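Local coordinates for Mlr3007 protein (Mesorhizobium loti, PDB 3QQM) that probably transfers the amino group between leucine, isoleucine or valine and 2-oxoglutarate, as a pyridoxal-phosphate-dependent aminotransferase of class IV, at residues A[99-110]-A[136-147]. Numbering follows the deposited sequence.
Sequences WILRLARTRLDS and QADEVLLANERG. With EDO (1,2-ethanediol), chain B; EDO (1,2-ethanediol), chain T.
Asp138 lies under the Trp99 indole: Asp138 CB sits 3.6 Å from the centroid of the five-membered ring and only 19° off the ring normal, a CH-pi contact over the face. The carboxylate plane is turned just 22° from the ring. Asp138 CG stands beside its own backbone N (chi1 -65°), which turns Asp138 OD2 toward strand 99-103; there the anti lone pair of Asp138 OD2 accepts Ile100 N at 2.8 Å in a nearly straight bond. Asp138 N in turn donates to Ile100 O, so side chain and backbone of one residue clasp both polar backbone atoms of Ile100. Cutting Trp99 back to alanine takes the indole off Asp138 CB and is likely to leave a gap beside Glu139 CB, with the Asp138 carboxylate less firmly placed against Ile100 N. Next along, Leu101 crosses Glu139, Leu101 CD2 lying 3.5 Å from Glu139 CB, while the Glu139 carboxylate leads off to Thr153, Ile154 and Thr155. Val140 CG1 presses on Ala104 CB at 3.4 Å, tighter than usual for two carbons, both near helix 123-130. Past strand 99-103, Leu108 meets Leu142 at about a right angle, Leu108 CD2 to Leu142 CD2 at 3.8 Å, and Leu108 N donates to Ala143 O at 3.0 Å, nearly straight. At the far end, Glu145 OE1 receives Ser110 N at 3.0 Å on the syn side, though tilted out of the carboxylate plane. Strands 99-103 and 139-143 run parallel, with Leu141 N to Arg102 O and Ala104 N to Leu141 O both 2.9 Å long; they are neighbours in a mixed sheet, and helix 123-130 between them in sequence completes a beta-alpha-beta crossover within the class-IV aminotransferase fold.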
loop_
_atom_site.group_PDB
_atom_site.type_symbol
_atom_site.label_atom_id
_atom_site.label_comp_id
_atom_site.label_asym_id
_atom_site.label_seq_id
_atom_site.Cartn_x
_atom_site.Cartn_y
_atom_site.Cartn_z
ATOM N N TRP A 99 14.949 5.145 3.526
ATOM C CA TRP A 99 13.847 6.054 3.858
ATOM C C TRP A 99 13.763 6.359 5.353
ATOM O O TRP A 99 13.856 5.446 6.187
ATOM C CB TRP A 99 12.522 5.433 3.396
ATOM C CG TRP A 99 12.126 5.788 2.014
ATOM C CD1 TRP A 99 12.945 6.192 0.995
ATOM C CD2 TRP A 99 10.848 5.576 1.427
ATOM N NE1 TRP A 99 12.224 6.389 -0.141
ATOM C CE2 TRP A 99 10.935 5.990 0.082
ATOM C CE3 TRP A 99 9.624 5.138 1.920
ATOM C CZ2 TRP A 99 9.854 5.976 -0.767
ATOM C CZ3 TRP A 99 8.553 5.125 1.085
ATOM C CH2 TRP A 99 8.667 5.546 -0.255
ATOM N N ILE A 100 13.600 7.650 5.666
ATOM C CA ILE A 100 13.473 8.122 7.027
ATOM C C ILE A 100 12.004 8.077 7.395
ATOM O O ILE A 100 11.164 8.579 6.642
ATOM C CB ILE A 100 13.946 9.585 7.178
ATOM C CG1 ILE A 100 15.397 9.761 6.703
ATOM C CG2 ILE A 100 13.801 10.044 8.637
ATOM C CD1 ILE A 100 15.879 11.202 6.778
ATOM N N LEU A 101 11.692 7.478 8.543
ATOM C CA LEU A 101 10.307 7.381 9.007
ATOM C C LEU A 101 10.089 8.224 10.223
ATOM O O LEU A 101 10.996 8.371 11.037
ATOM C CB LEU A 101 9.967 5.935 9.393
ATOM C CG LEU A 101 10.253 4.887 8.347
ATOM C CD1 LEU A 101 9.932 3.521 8.898
ATOM C CD2 LEU A 101 9.457 5.165 7.092
ATOM N N ARG A 102 8.865 8.737 10.359
ATOM C CA ARG A 102 8.439 9.507 11.522
ATOM C C ARG A 102 7.013 9.045 11.885
ATOM O O ARG A 102 6.274 8.518 11.025
ATOM C CB ARG A 102 8.417 11.011 11.247
ATOM C CG ARG A 102 9.707 11.598 10.725
ATOM C CD ARG A 102 10.780 11.620 11.735
ATOM N NE ARG A 102 10.508 12.637 12.753
ATOM C CZ ARG A 102 10.979 13.888 12.723
ATOM N NH1 ARG A 102 11.760 14.315 11.726
ATOM N NH2 ARG A 102 10.659 14.715 13.699
ATOM N N LEU A 103 6.623 9.273 13.138
ATOM C CA LEU A 103 5.305 8.900 13.627
ATOM C C LEU A 103 4.334 10.061 13.561
ATOM O O LEU A 103 4.599 11.155 14.091
ATOM C CB LEU A 103 5.390 8.446 15.078
ATOM C CG LEU A 103 4.093 8.041 15.786
ATOM C CD1 LEU A 103 3.494 6.788 15.169
ATOM C CD2 LEU A 103 4.382 7.831 17.274
ATOM N N ALA A 104 3.208 9.829 12.910
ATOM C CA ALA A 104 2.186 10.839 12.825
ATOM C C ALA A 104 1.390 10.840 14.108
ATOM O O ALA A 104 1.305 9.818 14.779
ATOM C CB ALA A 104 1.220 10.547 11.658
ATOM N N ARG A 105 0.827 11.992 14.446
ATOM C CA ARG A 105 -0.048 12.107 15.618
ATOM C C ARG A 105 -1.415 11.624 15.164
ATOM O O ARG A 105 -2.226 11.204 15.960
ATOM C CB ARG A 105 -0.151 13.543 16.178
ATOM C CG ARG A 105 -0.927 14.513 15.310
ATOM C CD ARG A 105 -1.224 15.826 16.036
ATOM N NE ARG A 105 -0.032 16.596 16.379
ATOM C CZ ARG A 105 0.539 17.486 15.567
ATOM N NH1 ARG A 105 0.046 17.691 14.343
ATOM N NH2 ARG A 105 1.623 18.151 15.968
ATOM N N THR A 106 -1.638 11.665 13.852
ATOM C CA THR A 106 -2.874 11.192 13.238
ATOM C C THR A 106 -3.016 9.713 13.559
ATOM O O THR A 106 -2.153 8.938 13.209
ATOM C CB THR A 106 -2.797 11.279 11.692
ATOM O OG1 THR A 106 -2.571 12.631 11.303
ATOM C CG2 THR A 106 -4.080 10.751 11.035
ATOM N N ARG A 107 -4.102 9.340 14.220
ATOM C CA ARG A 107 -4.347 7.936 14.579
ATOM C C ARG A 107 -5.461 7.268 13.760
ATOM O O ARG A 107 -6.399 7.903 13.339
ATOM C CB ARG A 107 -4.661 7.829 16.065
ATOM C CG ARG A 107 -3.504 8.273 16.940
ATOM C CD ARG A 107 -2.250 7.455 16.624
ATOM N NE ARG A 107 -1.049 7.967 17.286
ATOM C CZ ARG A 107 -0.644 7.562 18.475
ATOM N NH1 ARG A 107 -1.342 6.640 19.135
ATOM N NH2 ARG A 107 0.452 8.081 19.010
ATOM N N LEU A 108 -5.307 5.967 13.546
ATOM C CA LEU A 108 -6.266 5.160 12.842
ATOM C C LEU A 108 -7.161 4.502 13.895
ATOM O O LEU A 108 -6.760 4.296 15.059
ATOM C CB LEU A 108 -5.585 4.061 12.009
ATOM C CG LEU A 108 -4.710 4.510 10.821
ATOM C CD1 LEU A 108 -3.992 3.346 10.194
ATOM C CD2 LEU A 108 -5.543 5.205 9.822
ATOM N N ASP A 109 -8.383 4.190 13.476
ATOM C CA ASP A 109 -9.360 3.533 14.305
ATOM C C ASP A 109 -9.429 2.058 13.882
ATOM O O ASP A 109 -9.873 1.735 12.775
ATOM C CB ASP A 109 -10.716 4.226 14.140
ATOM C CG ASP A 109 -11.833 3.532 14.917
ATOM O OD1 ASP A 109 -11.577 2.444 15.480
ATOM O OD2 ASP A 109 -12.978 4.054 14.922
ATOM N N SER A 110 -9.044 1.161 14.779
ATOM C CA SER A 110 -9.016 -0.270 14.459
ATOM C C SER A 110 -10.361 -0.843 14.046
ATOM O O SER A 110 -10.397 -1.904 13.442
ATOM C CB SER A 110 -8.473 -1.088 15.633
ATOM O OG SER A 110 -9.405 -1.147 16.689
ATOM N N GLN A 136 11.833 15.711 6.203
ATOM C CA GLN A 136 11.679 15.233 7.583
ATOM C C GLN A 136 11.311 13.736 7.612
ATOM O O GLN A 136 11.662 13.026 8.540
ATOM C CB GLN A 136 10.610 16.049 8.320
ATOM C CG GLN A 136 10.956 17.510 8.542
ATOM C CD GLN A 136 9.800 18.325 9.186
ATOM O OE1 GLN A 136 8.648 18.249 8.768
ATOM N NE2 GLN A 136 10.141 19.146 10.174
ATOM N N ALA A 137 10.586 13.280 6.587
ATOM C CA ALA A 137 10.180 11.884 6.489
ATOM C C ALA A 137 9.838 11.478 5.058
ATOM O O ALA A 137 9.057 12.129 4.377
ATOM C CB ALA A 137 8.976 11.615 7.415
ATOM N N ASP A 138 10.456 10.413 4.603
ATOM C CA ASP A 138 10.177 9.874 3.281
ATOM C C ASP A 138 8.840 9.145 3.381
ATOM O O ASP A 138 8.056 9.108 2.405
ATOM C CB ASP A 138 11.295 8.950 2.859
ATOM C CG ASP A 138 12.605 9.690 2.674
ATOM O OD1 ASP A 138 12.696 10.481 1.690
ATOM O OD2 ASP A 138 13.540 9.466 3.482
ATOM N N GLU A 139 8.554 8.620 4.588
ATOM C CA GLU A 139 7.292 7.934 4.868
ATOM C C GLU A 139 6.871 8.198 6.314
ATOM O O GLU A 139 7.693 8.312 7.205
ATOM C CB GLU A 139 7.414 6.431 4.565
ATOM C CG GLU A 139 6.201 5.531 4.901
ATOM C CD GLU A 139 4.903 5.915 4.164
ATOM O OE1 GLU A 139 4.505 7.092 4.207
ATOM O OE2 GLU A 139 4.224 5.000 3.632
ATOM N N VAL A 140 5.563 8.273 6.520
ATOM C CA VAL A 140 4.979 8.562 7.798
ATOM C C VAL A 140 4.189 7.371 8.272
ATOM O O VAL A 140 3.341 6.855 7.536
ATOM C CB VAL A 140 4.033 9.795 7.659
ATOM C CG1 VAL A 140 3.341 10.138 8.981
ATOM C CG2 VAL A 140 4.810 10.963 7.154
ATOM N N LEU A 141 4.447 6.934 9.500
ATOM C CA LEU A 141 3.722 5.819 10.058
ATOM C C LEU A 141 2.558 6.312 10.912
ATOM O O LEU A 141 2.611 7.409 11.490
ATOM C CB LEU A 141 4.626 4.940 10.925
ATOM C CG LEU A 141 5.922 4.388 10.315
ATOM C CD1 LEU A 141 6.605 3.421 11.305
ATOM C CD2 LEU A 141 5.649 3.701 8.966
ATOM N N LEU A 142 1.508 5.493 10.974
ATOM C CA LEU A 142 0.332 5.761 11.780
ATOM C C LEU A 142 0.100 4.592 12.747
ATOM O O LEU A 142 0.272 3.428 12.378
ATOM C CB LEU A 142 -0.932 5.910 10.909
ATOM C CG LEU A 142 -0.993 7.052 9.891
ATOM C CD1 LEU A 142 -0.141 6.693 8.688
ATOM C CD2 LEU A 142 -2.418 7.310 9.455
ATOM N N ALA A 143 -0.310 4.920 13.966
ATOM C CA ALA A 143 -0.643 3.936 14.991
ATOM C C ALA A 143 -2.147 4.016 15.248
ATOM O O ALA A 143 -2.781 4.923 14.798
ATOM C CB ALA A 143 0.139 4.200 16.289
ATOM N N ASN A 144 -2.702 3.045 15.967
ATOM C CA ASN A 144 -4.132 3.015 16.269
ATOM C C ASN A 144 -4.428 3.487 17.694
ATOM O O ASN A 144 -3.534 3.965 18.376
ATOM C CB ASN A 144 -4.691 1.613 16.024
ATOM C CG ASN A 144 -4.116 0.559 16.978
ATOM O OD1 ASN A 144 -3.505 0.885 18.023
ATOM N ND2 ASN A 144 -4.330 -0.717 16.634
ATOM N N GLU A 145 -5.678 3.311 18.155
ATOM C CA GLU A 145 -6.094 3.788 19.511
ATOM C C GLU A 145 -5.390 3.115 20.675
ATOM O O GLU A 145 -5.515 3.548 21.800
ATOM C CB GLU A 145 -7.635 3.739 19.716
ATOM C CG GLU A 145 -8.325 2.370 19.781
ATOM C CD GLU A 145 -8.481 1.623 18.425
ATOM O OE1 GLU A 145 -7.829 1.981 17.410
ATOM O OE2 GLU A 145 -9.270 0.669 18.388
ATOM N N ARG A 146 -4.672 2.034 20.395
ATOM C CA ARG A 146 -3.907 1.295 21.413
ATOM C C ARG A 146 -2.391 1.481 21.229
ATOM O O ARG A 146 -1.589 0.775 21.825
ATOM C CB ARG A 146 -4.329 -0.174 21.415
ATOM C CG ARG A 146 -5.769 -0.327 21.938
ATOM C CD ARG A 146 -6.263 -1.748 21.992
ATOM N NE ARG A 146 -6.309 -2.319 20.657
ATOM C CZ ARG A 146 -7.314 -2.161 19.790
ATOM N NH1 ARG A 146 -8.375 -1.419 20.093
ATOM N NH2 ARG A 146 -7.242 -2.727 18.592
ATOM N N GLY A 147 -2.024 2.489 20.431
ATOM C CA GLY A 147 -0.620 2.836 20.178
ATOM C C GLY A 147 0.192 1.791 19.443
ATOM O O GLY A 147 1.419 1.768 19.547
HETATM C C1 EDO B . 15.345 13.001 0.903
HETATM O O1 EDO B . 14.849 11.654 0.899
HETATM C C2 EDO B . 14.961 13.711 2.199
HETATM O O2 EDO B . 15.196 12.880 3.352
HETATM C C1 EDO T . 4.381 9.436 -0.270
HETATM O O1 EDO T . 4.210 10.843 -0.452
HETATM C C2 EDO T . 5.559 9.182 0.670
HETATM O O2 EDO T . 5.134 9.105 2.028
#